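Long-range contact in prolyl endopeptidase (Myxococcus xanthus, PDB 2BKL), which probably hydrolyses oligopeptides as a serine endopeptidase, cutting chiefly after proline and less readily after alanine: residues S324-E335 against A365-D375. Numbering follows the deposited sequence.
Sequences SVSIVGGHLSLE and ASNLMGLEDLD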
ATOM      1  N   SER A 324      -3.063  14.243   6.948  1.00  8.37           N
ATOM      2  CA  SER A 324      -4.501  14.011   6.922  1.00  8.21           C
ATOM      3  C   SER A 324      -5.192  14.849   7.978  1.00  7.89           C
ATOM      4  O   SER A 324      -4.571  15.303   8.967  1.00  7.99           O
ATOM      5  CB  SER A 324      -4.849  12.553   7.151  1.00 14.01           C
ATOM      6  OG  SER A 324      -4.576  12.176   8.472  1.00 17.12           O
ATOM      7  N   VAL A 325      -6.474  15.024   7.754  1.00  7.71           N
ATOM      8  CA  VAL A 325      -7.348  15.761   8.638  1.00  8.56           C
ATOM      9  C   VAL A 325      -8.580  14.935   8.804  1.00  8.60           C
ATOM     10  O   VAL A 325      -9.191  14.509   7.815  1.00 12.30           O
ATOM     11  CB  VAL A 325      -7.790  17.099   8.027  1.00 12.45           C
ATOM     12  CG1 VAL A 325      -8.771  17.782   8.949  1.00 14.57           C
ATOM     13  CG2 VAL A 325      -6.611  17.959   7.757  1.00 14.89           C
ATOM     14  N   SER A 326      -8.981  14.750  10.054  1.00  8.65           N
ATOM     15  CA  SER A 326     -10.255  14.127  10.353  1.00 10.87           C
ATOM     16  C   SER A 326     -11.074  15.015  11.263  1.00  9.37           C
ATOM     17  O   SER A 326     -10.538  15.794  12.052  1.00 12.36           O
ATOM     18  CB  SER A 326     -10.077  12.762  10.984  1.00 13.13           C
ATOM     19  OG  SER A 326      -9.471  12.857  12.254  1.00 17.02           O
ATOM     20  N   ILE A 327     -12.385  14.944  11.123  1.00  7.39           N
ATOM     21  CA  ILE A 327     -13.257  15.672  12.009  1.00  7.91           C
ATOM     22  C   ILE A 327     -13.812  14.686  13.015  1.00  8.18           C
ATOM     23  O   ILE A 327     -14.549  13.754  12.659  1.00  8.07           O
ATOM     24  CB  ILE A 327     -14.408  16.330  11.230  1.00  9.64           C
ATOM     25  CG1 ILE A 327     -13.870  17.195  10.084  1.00 11.66           C
ATOM     26  CG2 ILE A 327     -15.274  17.127  12.188  1.00 11.19           C
ATOM     27  CD1 ILE A 327     -14.958  17.812   9.197  1.00 12.38           C
ATOM     28  N   VAL A 328     -13.407  14.864  14.265  1.00  7.62           N
ATOM     29  CA  VAL A 328     -13.818  13.988  15.352  1.00  6.69           C
ATOM     30  C   VAL A 328     -14.231  14.799  16.556  1.00  7.57           C
ATOM     31  O   VAL A 328     -13.595  15.790  16.905  1.00  7.20           O
ATOM     32  CB  VAL A 328     -12.687  13.016  15.739  1.00  8.61           C
ATOM     33  CG1 VAL A 328     -12.496  11.960  14.680  1.00  9.05           C
ATOM     34  CG2 VAL A 328     -11.349  13.747  16.071  1.00  9.02           C
ATOM     35  N   GLY A 329     -15.344  14.419  17.159  1.00  7.54           N
ATOM     36  CA  GLY A 329     -15.782  15.079  18.374  1.00  9.47           C
ATOM     37  C   GLY A 329     -15.876  16.585  18.267  1.00  8.69           C
ATOM     38  O   GLY A 329     -15.478  17.286  19.203  1.00  9.89           O
ATOM     39  N   GLY A 330     -16.312  17.077  17.122  1.00  8.64           N
ATOM     40  CA  GLY A 330     -16.508  18.520  16.952  1.00  9.62           C
ATOM     41  C   GLY A 330     -15.231  19.319  16.813  1.00  8.35           C
ATOM     42  O   GLY A 330     -15.249  20.539  16.939  1.00 10.24           O
ATOM     43  N   HIS A 331     -14.128  18.628  16.530  1.00  7.82           N
ATOM     44  CA  HIS A 331     -12.791  19.201  16.394  1.00  8.23           C
ATOM     45  C   HIS A 331     -12.117  18.661  15.130  1.00  7.57           C
ATOM     46  O   HIS A 331     -12.580  17.689  14.511  1.00  7.59           O
ATOM     47  CB  HIS A 331     -11.923  18.805  17.598  1.00  8.41           C
ATOM     48  CG  HIS A 331     -12.281  19.507  18.873  1.00  8.46           C
ATOM     49  ND1 HIS A 331     -13.493  19.331  19.501  1.00  9.95           N
ATOM     50  CD2 HIS A 331     -11.583  20.374  19.641  1.00 12.22           C
ATOM     51  CE1 HIS A 331     -13.545  20.093  20.581  1.00 12.46           C
ATOM     52  NE2 HIS A 331     -12.390  20.725  20.702  1.00 12.56           N
ATOM     53  N   LEU A 332     -11.037  19.315  14.720  1.00  7.23           N
ATOM     54  CA  LEU A 332     -10.121  18.800  13.700  1.00  6.84           C
ATOM     55  C   LEU A 332      -8.997  18.013  14.345  1.00  7.36           C
ATOM     56  O   LEU A 332      -8.413  18.461  15.310  1.00  9.28           O
ATOM     57  CB  LEU A 332      -9.526  19.962  12.907  1.00  7.70           C
ATOM     58  CG  LEU A 332     -10.530  20.857  12.165  1.00  7.58           C
ATOM     59  CD1 LEU A 332      -9.774  21.977  11.503  1.00 10.98           C
ATOM     60  CD2 LEU A 332     -11.357  20.106  11.159  1.00 11.08           C
ATOM     61  N   SER A 333      -8.687  16.841  13.806  1.00  6.16           N
ATOM     62  CA  SER A 333      -7.510  16.061  14.195  1.00  6.18           C
ATOM     63  C   SER A 333      -6.546  16.054  13.020  1.00  7.09           C
ATOM     64  O   SER A 333      -6.905  15.653  11.946  1.00  7.71           O
ATOM     65  CB  SER A 333      -7.879  14.644  14.620  1.00  8.75           C
ATOM     66  OG  SER A 333      -6.735  13.977  15.130  1.00  9.94           O
ATOM     67  N   LEU A 334      -5.339  16.530  13.275  1.00  5.91           N
ATOM     68  CA  LEU A 334      -4.345  16.818  12.237  1.00  6.54           C
ATOM     69  C   LEU A 334      -3.157  15.880  12.452  1.00  7.07           C
ATOM     70  O   LEU A 334      -2.481  15.912  13.493  1.00  6.97           O
ATOM     71  CB  LEU A 334      -3.883  18.265  12.328  1.00  7.30           C
ATOM     72  CG  LEU A 334      -4.960  19.366  12.382  1.00  8.72           C
ATOM     73  CD1 LEU A 334      -4.372  20.719  12.682  1.00 11.01           C
ATOM     74  CD2 LEU A 334      -5.643  19.400  11.095  1.00 12.05           C
ATOM     75  N   GLU A 335      -2.870  15.076  11.445  1.00  7.16           N
ATOM     76  CA  GLU A 335      -1.762  14.127  11.489  1.00  7.29           C
ATOM     77  C   GLU A 335      -0.598  14.717  10.705  1.00  7.46           C
ATOM     78  O   GLU A 335      -0.674  14.881   9.491  1.00  9.12           O
ATOM     79  CB  GLU A 335      -2.159  12.792  10.873  1.00 10.20           C
ATOM     80  CG  GLU A 335      -1.075  11.722  10.947  1.00 14.46           C
ATOM     81  CD  GLU A 335      -1.345  10.531  10.046  1.00 16.64           C
ATOM     82  OE1 GLU A 335      -2.349  10.477   9.312  1.00 21.99           O
ATOM     83  OE2 GLU A 335      -0.472   9.649  10.036  1.00 25.28           O
ATOM     84  N   ALA A 365       2.106   6.727  14.830  1.00  9.07           N
ATOM     85  CA  ALA A 365       0.738   6.897  15.313  1.00  9.31           C
ATOM     86  C   ALA A 365      -0.192   7.230  14.179  1.00 11.41           C
ATOM     87  O   ALA A 365       0.147   8.077  13.343  1.00 12.65           O
ATOM     88  CB  ALA A 365       0.678   7.974  16.356  1.00  9.21           C
ATOM     89  N   SER A 366      -1.391   6.635  14.152  1.00  9.28           N
ATOM     90  CA  SER A 366      -2.417   7.025  13.212  1.00  7.91           C
ATOM     91  C   SER A 366      -3.057   8.342  13.645  1.00  8.39           C
ATOM     92  O   SER A 366      -2.926   8.768  14.795  1.00  9.38           O
ATOM     93  CB  SER A 366      -3.504   5.953  13.111  1.00  8.47           C
ATOM     94  OG  SER A 366      -4.329   5.967  14.284  1.00  9.33           O
ATOM     95  N   ASN A 367      -3.802   8.951  12.735  1.00  8.26           N
ATOM     96  CA  ASN A 367      -4.670  10.046  13.108  1.00  7.17           C
ATOM     97  C   ASN A 367      -5.772   9.501  14.000  1.00  7.34           C
ATOM     98  O   ASN A 367      -6.025   8.292  14.044  1.00  8.85           O
ATOM     99  CB  ASN A 367      -5.224  10.750  11.870  1.00  7.79           C
ATOM    100  CG  ASN A 367      -5.623  12.193  12.138  1.00  7.59           C
ATOM    101  OD1 ASN A 367      -5.430  12.694  13.210  1.00 10.50           O
ATOM    102  ND2 ASN A 367      -6.115  12.872  11.118  1.00 10.23           N
ATOM    103  N   LEU A 368      -6.438  10.382  14.712  1.00  8.52           N
ATOM    104  CA  LEU A 368      -7.607   9.988  15.464  1.00  8.28           C
ATOM    105  C   LEU A 368      -8.712   9.533  14.532  1.00  8.85           C
ATOM    106  O   LEU A 368      -8.916  10.095  13.450  1.00 11.11           O
ATOM    107  CB  LEU A 368      -8.095  11.127  16.327  1.00  9.14           C
ATOM    108  CG  LEU A 368      -7.199  11.574  17.468  1.00 10.08           C
ATOM    109  CD1 LEU A 368      -7.852  12.733  18.215  1.00 11.29           C
ATOM    110  CD2 LEU A 368      -6.899  10.426  18.403  1.00 12.22           C
ATOM    111  N   MET A 369      -9.375   8.457  14.958  1.00  9.54           N
ATOM    112  CA  MET A 369     -10.429   7.800  14.219  1.00 11.52           C
ATOM    113  C   MET A 369     -11.693   7.790  15.062  1.00 10.96           C
ATOM    114  O   MET A 369     -11.681   7.357  16.210  1.00 11.02           O
ATOM    115  CB  MET A 369     -10.034   6.366  13.899  1.00 16.56           C
ATOM    116  CG  MET A 369      -8.860   6.281  12.942  1.00 20.70           C
ATOM    117  SD  MET A 369      -8.368   4.586  12.785  1.00 29.54           S
ATOM    118  CE  MET A 369      -7.290   4.489  14.076  1.00 24.75           C
ATOM    119  N   GLY A 370     -12.790   8.204  14.464  1.00  9.06           N
ATOM    120  CA  GLY A 370     -14.062   8.250  15.133  1.00  9.96           C
ATOM    121  C   GLY A 370     -15.092   8.875  14.240  1.00 10.34           C
ATOM    122  O   GLY A 370     -15.130   8.614  13.039  1.00 12.22           O
ATOM    123  N   LEU A 371     -15.918   9.710  14.837  1.00  8.99           N
ATOM    124  CA  LEU A 371     -16.986  10.369  14.119  1.00  8.96           C
ATOM    125  C   LEU A 371     -17.089  11.807  14.571  1.00  7.37           C
ATOM    126  O   LEU A 371     -16.699  12.161  15.683  1.00  6.61           O
ATOM    127  CB  LEU A 371     -18.351   9.669  14.305  1.00  9.93           C
ATOM    128  CG  LEU A 371     -18.539   8.296  13.673  1.00 11.67           C
ATOM    129  CD1 LEU A 371     -19.878   7.725  14.052  1.00 13.00           C
ATOM    130  CD2 LEU A 371     -18.424   8.324  12.191  1.00 13.83           C
ATOM    131  N   GLU A 372     -17.698  12.629  13.727  1.00  7.69           N
ATOM    132  CA  GLU A 372     -17.780  14.050  13.980  1.00  7.84           C
ATOM    133  C   GLU A 372     -18.592  14.386  15.245  1.00  7.82           C
ATOM    134  O   GLU A 372     -18.375  15.420  15.861  1.00  9.15           O
ATOM    135  CB  GLU A 372     -18.424  14.776  12.785  1.00  9.34           C
ATOM    136  CG  GLU A 372     -17.665  14.581  11.486  1.00  9.41           C
ATOM    137  CD  GLU A 372     -18.154  13.412  10.647  1.00 11.86           C
ATOM    138  OE1 GLU A 372     -18.652  12.400  11.226  1.00 12.19           O
ATOM    139  OE2 GLU A 372     -18.058  13.464   9.401  1.00 14.91           O
ATOM    140  N   ASP A 373     -19.520  13.488  15.595  1.00  8.64           N
ATOM    141  CA  ASP A 373     -20.482  13.672  16.686  1.00 11.38           C
ATOM    142  C   ASP A 373     -20.270  12.647  17.802  1.00 12.18           C
ATOM    143  O   ASP A 373     -21.205  12.373  18.599  1.00 13.77           O
ATOM    144  CB  ASP A 373     -21.919  13.570  16.137  1.00  9.80           C
ATOM    145  CG  ASP A 373     -22.187  12.300  15.323  1.00 10.85           C
ATOM    146  OD1 ASP A 373     -21.283  11.507  15.040  1.00 11.31           O
ATOM    147  OD2 ASP A 373     -23.322  12.005  14.851  1.00 13.80           O
ATOM    148  N   LEU A 374     -19.050  12.110  17.891  1.00 10.60           N
ATOM    149  CA  LEU A 374     -18.655  11.176  18.971  1.00 11.72           C
ATOM    150  C   LEU A 374     -17.452  11.785  19.671  1.00 10.60           C
ATOM    151  O   LEU A 374     -16.484  12.161  19.014  1.00  9.92           O
ATOM    152  CB  LEU A 374     -18.273   9.815  18.396  1.00 16.11           C
ATOM    153  CG  LEU A 374     -19.003   8.536  18.784  1.00 23.34           C
ATOM    154  CD1 LEU A 374     -20.469   8.757  19.196  1.00 20.06           C
ATOM    155  CD2 LEU A 374     -18.878   7.515  17.647  1.00 20.41           C
ATOM    156  N   ASP A 375     -17.471  11.865  20.994  1.00 10.34           N
ATOM    157  CA  ASP A 375     -16.336  12.354  21.743  1.00  9.99           C
ATOM    158  C   ASP A 375     -15.199  11.345  21.864  1.00 10.20           C
ATOM    159  O   ASP A 375     -14.048  11.742  22.002  1.00 10.85           O
ATOM    160  CB  ASP A 375     -16.766  12.764  23.149  1.00 10.87           C
ATOM    161  CG  ASP A 375     -15.639  13.383  23.928  1.00 11.29           C
ATOM    162  OD1 ASP A 375     -15.155  14.459  23.503  1.00 12.13           O
ATOM    163  OD2 ASP A 375     -15.160  12.849  24.950  1.00 14.30           O
TER
HETATM  164  O   HOH W   1     -14.448  11.408  11.320  1.00 17.06           O
HETATM  165  O   HOH W   2     -16.397  16.148  21.706  1.00 27.85           O
HETATM  166  O   HOH W   3      -3.897   7.894   9.993  1.00 21.87           O
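Asn367 points its amide into the face of the 324-335 hairpin, a worked example of one side chain tying a loop without regular structure to a neighbouring sheet. With CG anti to the backbone N (chi1 -155°), ND2 reaches Ser333 O at 3.0 Å by a nearly straight bond (165°); Ser333 O lies in the amide plane, whereas ND2 arrives well above the carbonyl plane of an oxygen that also accepts Ser326 N. Ser333 OG returns a bond to Asn367 OD1 at 2.7 Å, and these two bonds fix the rotation of the amide; a weak third runs from ND2 to Ser324 OG. An alanine here would remove the whole amide and is likely to leave Ser333 OG without its acceptor and Ser333 O without its second donor. Ser326 OG donates to Leu368 O, 3.1 Å away, while Leu368 CB rests 3.4 Å from Ser333 OG. At the other end, the type I' turn Val328-His331 meets the type I turn Leu371-Leu374: Gly329 N bonds Leu371 O at 3.0 Å, and Leu374 N reaches the same oxygen from the other side of its carbonyl plane. Further out, Ser324 OG donates to Glu335 OE1, a water links Glu335 OE1 with Asn367 N, and Glu372, packed on Ile327, turns its carboxylate to Arg236. The contact thus joins two adjacent beta-propeller blades, with Leu368 also touching Val346 of strand 341-348 and Ala377 of strand 376-383, and Ile327 touching His278 and Trp280 of strand 275-280.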